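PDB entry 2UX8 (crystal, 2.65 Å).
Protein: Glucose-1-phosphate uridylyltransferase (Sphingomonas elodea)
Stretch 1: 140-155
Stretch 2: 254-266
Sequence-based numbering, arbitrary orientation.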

ATOM      1  N   PRO C 140      20.060  -4.404  10.125  1.00 31.13           N
ATOM      2  CA  PRO C 140      19.698  -5.772   9.731  1.00 31.12           C
ATOM      3  C   PRO C 140      20.545  -6.478   8.664  1.00 31.61           C
ATOM      4  O   PRO C 140      20.601  -7.705   8.650  1.00 32.50           O
ATOM      5  CB  PRO C 140      18.217  -5.652   9.355  1.00 38.22           C
ATOM      6  CG  PRO C 140      18.007  -4.174   9.129  1.00 38.58           C
ATOM      7  CD  PRO C 140      18.877  -3.530  10.147  1.00 38.47           C
ATOM      8  N   ASP C 141      21.204  -5.734   7.783  1.00 33.38           N
ATOM      9  CA  ASP C 141      22.053  -6.363   6.768  1.00 34.05           C
ATOM     10  C   ASP C 141      23.180  -7.155   7.423  1.00 34.25           C
ATOM     11  O   ASP C 141      23.716  -8.092   6.833  1.00 34.16           O
ATOM     12  CB  ASP C 141      22.665  -5.325   5.834  1.00 28.53           C
ATOM     13  CG  ASP C 141      21.852  -5.123   4.570  1.00 31.68           C
ATOM     14  OD1 ASP C 141      20.750  -5.698   4.463  1.00 34.24           O
ATOM     15  OD2 ASP C 141      22.320  -4.380   3.683  1.00 37.41           O
ATOM     16  N   ASP C 142      23.557  -6.759   8.635  1.00 37.92           N
ATOM     17  CA  ASP C 142      24.595  -7.469   9.365  1.00 38.14           C
ATOM     18  C   ASP C 142      23.912  -8.582  10.161  1.00 37.70           C
ATOM     19  O   ASP C 142      23.428  -8.383  11.281  1.00 36.86           O
ATOM     20  CB  ASP C 142      25.363  -6.508  10.280  1.00 44.70           C
ATOM     21  CG  ASP C 142      26.487  -5.794   9.547  1.00 46.88           C
ATOM     22  OD1 ASP C 142      26.911  -4.706   9.982  1.00 49.96           O
ATOM     23  OD2 ASP C 142      26.955  -6.334   8.526  1.00 49.04           O
ATOM     24  N   PHE C 143      23.853  -9.753   9.533  1.00 28.76           N
ATOM     25  CA  PHE C 143      23.235 -10.926  10.116  1.00 28.91           C
ATOM     26  C   PHE C 143      24.215 -11.494  11.152  1.00 29.40           C
ATOM     27  O   PHE C 143      25.307 -11.965  10.813  1.00 29.43           O
ATOM     28  CB  PHE C 143      22.938 -11.933   8.998  1.00 31.03           C
ATOM     29  CG  PHE C 143      22.193 -13.141   9.454  1.00 30.96           C
ATOM     30  CD1 PHE C 143      20.857 -13.059   9.806  1.00 30.68           C
ATOM     31  CD2 PHE C 143      22.855 -14.358   9.609  1.00 30.83           C
ATOM     32  CE1 PHE C 143      20.192 -14.173  10.319  1.00 30.96           C
ATOM     33  CE2 PHE C 143      22.197 -15.471  10.121  1.00 27.64           C
ATOM     34  CZ  PHE C 143      20.865 -15.378  10.478  1.00 29.15           C
ATOM     35  N   MET C 144      23.831 -11.411  12.420  1.00 31.13           N
ATOM     36  CA  MET C 144      24.676 -11.886  13.505  1.00 31.91           C
ATOM     37  C   MET C 144      24.209 -13.248  14.007  1.00 32.80           C
ATOM     38  O   MET C 144      23.221 -13.360  14.733  1.00 32.31           O
ATOM     39  CB  MET C 144      24.679 -10.868  14.650  1.00 36.74           C
ATOM     40  CG  MET C 144      25.038  -9.460  14.206  1.00 35.80           C
ATOM     41  SD  MET C 144      26.663  -9.357  13.423  1.00 36.79           S
ATOM     42  CE  MET C 144      27.663  -8.838  14.828  1.00 35.49           C
ATOM     43  N   PHE C 145      24.949 -14.278  13.629  1.00 51.66           N
ATOM     44  CA  PHE C 145      24.612 -15.639  14.005  1.00 53.45           C
ATOM     45  C   PHE C 145      25.366 -16.127  15.247  1.00 54.44           C
ATOM     46  O   PHE C 145      26.596 -16.197  15.250  1.00 54.74           O
ATOM     47  CB  PHE C 145      24.905 -16.562  12.818  1.00 40.96           C
ATOM     48  CG  PHE C 145      24.227 -17.886  12.904  1.00 40.63           C
ATOM     49  CD1 PHE C 145      22.932 -17.983  13.395  1.00 39.86           C
ATOM     50  CD2 PHE C 145      24.857 -19.032  12.444  1.00 39.89           C
ATOM     51  CE1 PHE C 145      22.278 -19.197  13.423  1.00 38.59           C
ATOM     52  CE2 PHE C 145      24.211 -20.256  12.465  1.00 37.25           C
ATOM     53  CZ  PHE C 145      22.918 -20.340  12.957  1.00 38.92           C
ATOM     54  N   GLY C 146      24.623 -16.466  16.297  1.00 45.19           N
ATOM     55  CA  GLY C 146      25.249 -16.950  17.514  1.00 46.37           C
ATOM     56  C   GLY C 146      24.350 -16.820  18.727  1.00 47.46           C
ATOM     57  O   GLY C 146      23.315 -16.161  18.660  1.00 47.82           O
ATOM     58  N   GLN C 147      24.715 -17.473  19.828  1.00 48.40           N
ATOM     59  CA  GLN C 147      23.926 -17.379  21.052  1.00 49.85           C
ATOM     60  C   GLN C 147      24.870 -17.008  22.174  1.00 49.39           C
ATOM     61  O   GLN C 147      25.913 -17.625  22.326  1.00 49.98           O
ATOM     62  CB  GLN C 147      23.249 -18.699  21.423  1.00 77.65           C
ATOM     63  CG  GLN C 147      23.180 -19.763  20.350  1.00 82.35           C
ATOM     64  CD  GLN C 147      22.206 -20.878  20.718  1.00 89.13           C
ATOM     65  OE1 GLN C 147      22.256 -21.430  21.824  1.00 91.17           O
ATOM     66  NE2 GLN C 147      21.313 -21.215  19.790  1.00 90.68           N
ATOM     67  N   PRO C 148      24.532 -15.975  22.958  1.00 44.75           N
ATOM     68  CA  PRO C 148      23.319 -15.170  22.805  1.00 43.51           C
ATOM     69  C   PRO C 148      23.457 -14.305  21.570  1.00 42.29           C
ATOM     70  O   PRO C 148      24.489 -14.326  20.905  1.00 42.53           O
ATOM     71  CB  PRO C 148      23.304 -14.316  24.070  1.00 42.44           C
ATOM     72  CG  PRO C 148      24.083 -15.110  25.045  1.00 42.71           C
ATOM     73  CD  PRO C 148      25.223 -15.617  24.203  1.00 43.58           C
ATOM     74  N   GLY C 149      22.417 -13.537  21.272  1.00 40.48           N
ATOM     75  CA  GLY C 149      22.464 -12.659  20.124  1.00 38.03           C
ATOM     76  C   GLY C 149      23.440 -11.544  20.407  1.00 36.68           C
ATOM     77  O   GLY C 149      23.698 -11.210  21.560  1.00 37.09           O
ATOM     78  N   CYS C 150      23.993 -10.966  19.354  1.00 34.80           N
ATOM     79  CA  CYS C 150      24.942  -9.883  19.495  1.00 33.88           C
ATOM     80  C   CYS C 150      24.508  -8.780  20.460  1.00 33.62           C
ATOM     81  O   CYS C 150      25.279  -8.364  21.322  1.00 33.83           O
ATOM     82  CB  CYS C 150      25.226  -9.282  18.129  1.00 26.51           C
ATOM     83  SG  CYS C 150      26.658  -8.205  18.095  1.00 27.81           S
ATOM     84  N   LEU C 151      23.277  -8.307  20.339  1.00 33.05           N
ATOM     85  CA  LEU C 151      22.831  -7.236  21.222  1.00 32.63           C
ATOM     86  C   LEU C 151      22.814  -7.640  22.692  1.00 32.55           C
ATOM     87  O   LEU C 151      23.130  -6.826  23.565  1.00 32.74           O
ATOM     88  CB  LEU C 151      21.453  -6.737  20.783  1.00 26.55           C
ATOM     89  CG  LEU C 151      21.243  -5.219  20.668  1.00 24.59           C
ATOM     90  CD1 LEU C 151      20.528  -4.695  21.899  1.00 23.48           C
ATOM     91  CD2 LEU C 151      22.578  -4.513  20.437  1.00 20.57           C
ATOM     92  N   LYS C 152      22.448  -8.888  22.970  1.00 33.07           N
ATOM     93  CA  LYS C 152      22.421  -9.358  24.347  1.00 33.59           C
ATOM     94  C   LYS C 152      23.843  -9.389  24.905  1.00 33.18           C
ATOM     95  O   LYS C 152      24.079  -8.937  26.018  1.00 33.46           O
ATOM     96  CB  LYS C 152      21.791 -10.749  24.447  1.00 58.28           C
ATOM     97  CG  LYS C 152      21.741 -11.283  25.877  1.00 60.57           C
ATOM     98  CD  LYS C 152      20.945 -10.340  26.776  1.00 63.81           C
ATOM     99  CE  LYS C 152      21.251 -10.536  28.257  1.00 63.56           C
ATOM    100  NZ  LYS C 152      20.960 -11.908  28.727  1.00 65.92           N
ATOM    101  N   GLN C 153      24.792  -9.910  24.133  1.00 38.05           N
ATOM    102  CA  GLN C 153      26.176  -9.947  24.584  1.00 37.54           C
ATOM    103  C   GLN C 153      26.634  -8.528  24.874  1.00 37.97           C
ATOM    104  O   GLN C 153      27.325  -8.271  25.860  1.00 38.65           O
ATOM    105  CB  GLN C 153      27.078 -10.562  23.516  1.00 35.10           C
ATOM    106  CG  GLN C 153      26.693 -11.983  23.152  1.00 34.29           C
ATOM    107  CD  GLN C 153      27.673 -12.650  22.209  1.00 30.86           C
ATOM    108  OE1 GLN C 153      27.374 -13.690  21.630  1.00 30.66           O
ATOM    109  NE2 GLN C 153      28.848 -12.062  22.055  1.00 31.11           N
ATOM    110  N   MET C 154      26.224  -7.600  24.020  1.00 27.96           N
ATOM    111  CA  MET C 154      26.599  -6.203  24.174  1.00 28.41           C
ATOM    112  C   MET C 154      25.986  -5.540  25.388  1.00 28.88           C
ATOM    113  O   MET C 154      26.658  -4.771  26.089  1.00 28.38           O
ATOM    114  CB  MET C 154      26.224  -5.415  22.924  1.00 36.32           C
ATOM    115  CG  MET C 154      27.266  -5.511  21.835  1.00 35.75           C
ATOM    116  SD  MET C 154      26.838  -4.568  20.387  1.00 37.34           S
ATOM    117  CE  MET C 154      27.260  -2.933  20.886  1.00 35.68           C
ATOM    118  N   VAL C 155      24.713  -5.827  25.636  1.00 44.32           N
ATOM    119  CA  VAL C 155      24.032  -5.240  26.783  1.00 46.06           C
ATOM    120  C   VAL C 155      24.665  -5.792  28.071  1.00 46.59           C
ATOM    121  O   VAL C 155      24.761  -5.095  29.085  1.00 46.97           O
ATOM    122  CB  VAL C 155      22.506  -5.535  26.741  1.00 40.03           C
ATOM    123  CG1 VAL C 155      22.253  -6.993  26.961  1.00 42.12           C
ATOM    124  CG2 VAL C 155      21.790  -4.726  27.785  1.00 39.68           C
ATOM    125  N   GLY C 254      34.673  -1.349  22.246  1.00 57.32           N
ATOM    126  CA  GLY C 254      34.318  -2.153  21.100  1.00 55.89           C
ATOM    127  C   GLY C 254      34.060  -3.533  21.664  1.00 54.80           C
ATOM    128  O   GLY C 254      34.788  -3.984  22.544  1.00 54.71           O
ATOM    129  N   VAL C 255      33.018  -4.195  21.179  1.00 40.18           N
ATOM    130  CA  VAL C 255      32.686  -5.528  21.648  1.00 39.22           C
ATOM    131  C   VAL C 255      32.859  -6.542  20.524  1.00 39.00           C
ATOM    132  O   VAL C 255      32.388  -6.327  19.411  1.00 38.85           O
ATOM    133  CB  VAL C 255      31.238  -5.588  22.144  1.00 54.40           C
ATOM    134  CG1 VAL C 255      30.951  -6.951  22.721  1.00 53.27           C
ATOM    135  CG2 VAL C 255      30.999  -4.500  23.181  1.00 54.86           C
ATOM    136  N   THR C 256      33.554  -7.638  20.804  1.00 44.85           N
ATOM    137  CA  THR C 256      33.732  -8.660  19.790  1.00 44.79           C
ATOM    138  C   THR C 256      32.657  -9.715  20.029  1.00 43.79           C
ATOM    139  O   THR C 256      32.445 -10.175  21.151  1.00 43.52           O
ATOM    140  CB  THR C 256      35.147  -9.270  19.833  1.00 44.93           C
ATOM    141  OG1 THR C 256      35.438  -9.711  21.158  1.00 48.25           O
ATOM    142  CG2 THR C 256      36.178  -8.235  19.420  1.00 45.66           C
ATOM    143  N   PHE C 257      31.967 -10.062  18.954  1.00 37.46           N
ATOM    144  CA  PHE C 257      30.868 -11.006  18.989  1.00 36.91           C
ATOM    145  C   PHE C 257      31.262 -12.475  19.070  1.00 37.43           C
ATOM    146  O   PHE C 257      32.110 -12.944  18.317  1.00 37.31           O
ATOM    147  CB  PHE C 257      29.987 -10.757  17.758  1.00 30.65           C
ATOM    148  CG  PHE C 257      28.811 -11.675  17.651  1.00 28.01           C
ATOM    149  CD1 PHE C 257      27.938 -11.841  18.727  1.00 26.96           C
ATOM    150  CD2 PHE C 257      28.553 -12.347  16.461  1.00 26.21           C
ATOM    151  CE1 PHE C 257      26.816 -12.665  18.617  1.00 26.87           C
ATOM    152  CE2 PHE C 257      27.443 -13.172  16.330  1.00 26.37           C
ATOM    153  CZ  PHE C 257      26.565 -13.334  17.411  1.00 27.81           C
ATOM    154  N   GLN C 258      30.624 -13.191  19.994  1.00 53.32           N
ATOM    155  CA  GLN C 258      30.859 -14.615  20.183  1.00 53.97           C
ATOM    156  C   GLN C 258      29.936 -15.335  19.210  1.00 53.42           C
ATOM    157  O   GLN C 258      28.885 -15.865  19.591  1.00 54.12           O
ATOM    158  CB  GLN C 258      30.498 -15.011  21.605  1.00 83.93           C
ATOM    159  CG  GLN C 258      30.992 -14.027  22.624  1.00 88.54           C
ATOM    160  CD  GLN C 258      32.380 -14.340  23.100  1.00 94.37           C
ATOM    161  OE1 GLN C 258      32.558 -14.803  24.222  1.00 94.60           O
ATOM    162  NE2 GLN C 258      33.377 -14.101  22.253  1.00 97.45           N
ATOM    163  N   GLY C 259      30.328 -15.329  17.944  1.00 35.11           N
ATOM    164  CA  GLY C 259      29.538 -15.970  16.912  1.00 33.69           C
ATOM    165  C   GLY C 259      30.074 -15.467  15.595  1.00 33.30           C
ATOM    166  O   GLY C 259      31.113 -14.811  15.570  1.00 33.09           O
ATOM    167  N   THR C 260      29.398 -15.775  14.496  1.00 36.59           N
ATOM    168  CA  THR C 260      29.867 -15.290  13.212  1.00 36.72           C
ATOM    169  C   THR C 260      28.863 -14.342  12.571  1.00 36.17           C
ATOM    170  O   THR C 260      27.639 -14.481  12.712  1.00 35.82           O
ATOM    171  CB  THR C 260      30.192 -16.441  12.252  1.00 43.43           C
ATOM    172  OG1 THR C 260      29.108 -17.369  12.236  1.00 47.24           O
ATOM    173  CG2 THR C 260      31.457 -17.152  12.691  1.00 43.74           C
ATOM    174  N   ARG C 261      29.404 -13.359  11.877  1.00 34.03           N
ATOM    175  CA  ARG C 261      28.587 -12.366  11.228  1.00 34.17           C
ATOM    176  C   ARG C 261      28.610 -12.550   9.727  1.00 33.88           C
ATOM    177  O   ARG C 261      29.654 -12.787   9.140  1.00 34.70           O
ATOM    178  CB  ARG C 261      29.098 -10.980  11.608  1.00 39.93           C
ATOM    179  CG  ARG C 261      28.576  -9.853  10.768  1.00 39.80           C
ATOM    180  CD  ARG C 261      29.747  -9.105  10.191  1.00 40.97           C
ATOM    181  NE  ARG C 261      29.359  -7.981   9.352  1.00 42.61           N
ATOM    182  CZ  ARG C 261      30.194  -7.359   8.524  1.00 43.55           C
ATOM    183  NH1 ARG C 261      31.458  -7.760   8.435  1.00 41.22           N
ATOM    184  NH2 ARG C 261      29.764  -6.350   7.777  1.00 43.85           N
ATOM    185  N   TYR C 262      27.442 -12.468   9.107  1.00 41.21           N
ATOM    186  CA  TYR C 262      27.361 -12.608   7.666  1.00 40.53           C
ATOM    187  C   TYR C 262      26.885 -11.297   7.080  1.00 39.89           C
ATOM    188  O   TYR C 262      25.875 -10.742   7.501  1.00 40.06           O
ATOM    189  CB  TYR C 262      26.397 -13.732   7.286  1.00 38.11           C
ATOM    190  CG  TYR C 262      26.842 -15.082   7.771  1.00 36.84           C
ATOM    191  CD1 TYR C 262      26.581 -15.491   9.075  1.00 36.69           C
ATOM    192  CD2 TYR C 262      27.577 -15.932   6.944  1.00 36.53           C
ATOM    193  CE1 TYR C 262      27.045 -16.717   9.556  1.00 36.12           C
ATOM    194  CE2 TYR C 262      28.047 -17.164   7.411  1.00 37.92           C
ATOM    195  CZ  TYR C 262      27.779 -17.549   8.721  1.00 36.86           C
ATOM    196  OH  TYR C 262      28.250 -18.746   9.201  1.00 36.34           O
ATOM    197  N   ASP C 263      27.634 -10.795   6.117  1.00 26.98           N
ATOM    198  CA  ASP C 263      27.285  -9.546   5.472  1.00 27.34           C
ATOM    199  C   ASP C 263      26.238  -9.789   4.386  1.00 27.50           C
ATOM    200  O   ASP C 263      26.571 -10.015   3.227  1.00 27.27           O
ATOM    201  CB  ASP C 263      28.542  -8.908   4.868  1.00 43.14           C
ATOM    202  CG  ASP C 263      28.298  -7.499   4.352  1.00 44.20           C
ATOM    203  OD1 ASP C 263      27.182  -6.966   4.548  1.00 43.07           O
ATOM    204  OD2 ASP C 263      29.233  -6.920   3.758  1.00 45.37           O
ATOM    205  N   CYS C 264      24.968  -9.759   4.768  1.00 39.01           N
ATOM    206  CA  CYS C 264      23.902  -9.951   3.802  1.00 39.67           C
ATOM    207  C   CYS C 264      23.743  -8.698   2.960  1.00 40.26           C
ATOM    208  O   CYS C 264      22.755  -8.525   2.261  1.00 40.74           O
ATOM    209  CB  CYS C 264      22.610 -10.288   4.527  1.00 36.70           C
ATOM    210  SG  CYS C 264      22.754 -11.900   5.300  1.00 36.41           S
ATOM    211  N   GLY C 265      24.739  -7.824   3.047  1.00 46.88           N
ATOM    212  CA  GLY C 265      24.734  -6.598   2.277  1.00 47.86           C
ATOM    213  C   GLY C 265      25.166  -6.933   0.862  1.00 48.76           C
ATOM    214  O   GLY C 265      24.852  -6.212  -0.088  1.00 49.08           O
ATOM    215  N   ASP C 266      25.902  -8.032   0.718  1.00 40.26           N
ATOM    216  CA  ASP C 266      26.338  -8.475  -0.599  1.00 40.55           C
ATOM    217  C   ASP C 266      25.833  -9.903  -0.852  1.00 39.61           C
ATOM    218  O   ASP C 266      25.743 -10.717   0.061  1.00 39.56           O
ATOM    219  CB  ASP C 266      27.861  -8.387  -0.728  1.00 62.97           C
ATOM    220  CG  ASP C 266      28.562  -9.636  -0.267  1.00 66.18           C
ATOM    221  OD1 ASP C 266      28.839 -10.514  -1.118  1.00 70.10           O
ATOM    222  OD2 ASP C 266      28.833  -9.737   0.948  1.00 69.81           O
TER
HETATM  223  O   HOH W   1      27.736 -18.395  19.850  1.00 42.27           O

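The contact joins two unlike halves: a patch where the helix starting at C150 meets the chain around F257, and a short antiparallel ladder between strands 142-145 and 260-263. Together they bury 878 Å², and F257 is the largest contributor, followed by Q153, with F143 and F145 close behind.

F257 is the centre of the patch. The phenylalanine's CA-to-CB bond points sideways, but with chi1 at t the ring swings in beside the start of the helix. C150 CB lies over one ring face, 4.1 Å from the F257 centroid, a CH-pi contact, and P148 O approaches the ring edge at 3.7 Å from F257 CE1. M144 reaches the same ring from the ladder, its CE 4.0 Å from F257 CD2. The ring also runs close to G146, where a CB would clash with F257 CZ and Q258 O; the backbone angles there independently call for glycine. Opposite it, a CB on G259 would strike F145 O.

Q153, one turn into the helix, joins F257 at this patch: it points toward the second stretch and covers the chain at F257 and Q258. Further along, M154 CG meets V255 CB at 4.0 Å, an apolar finish. At the exposed margin, water 1 accepts from Q147 N at 3.2 Å and donates to Q258 O at 2.8 Å.

The ladder holds the strands in place beside these two residues. The strand directions differ by 156°, and every second pair exchanges two backbone hydrogen bonds: F143 N to Y262 O at 3.0 Å with Y262 N to F143 O at 2.8 Å, then F145 N to T260 O at 2.8 Å with T260 N to F145 O at 2.9 Å. C264 N adds a bond to D141 O at 2.9 Å, just past the strand. Alternation then sorts the side chains. F143, F145, T260 and Y262 share one face, D142, M144, R261 and D263 the other.

On the aromatic face, F143 CD2 lies 3.9 Å from Y262 CD1, at the edge of the F143 ring, while F145 CB reaches the edge of the tyrosine ring, 3.9 Å from Y262 CE1. C264 SG closes the far end, 3.7 Å from F143 CB. On the other face, R261 is anchored by a salt bridge to D142: R261 NH2 and NE both donate to D142 OD2, at 2.9 and 3.0 Å. This positive charge sits beside an acidic pair, for D142 OD2 and D263 OD1 are only 4.0 Å apart. The aliphatic part of the same arginine serves a different partner, R261 CG packing 3.3 Å from M144 SD.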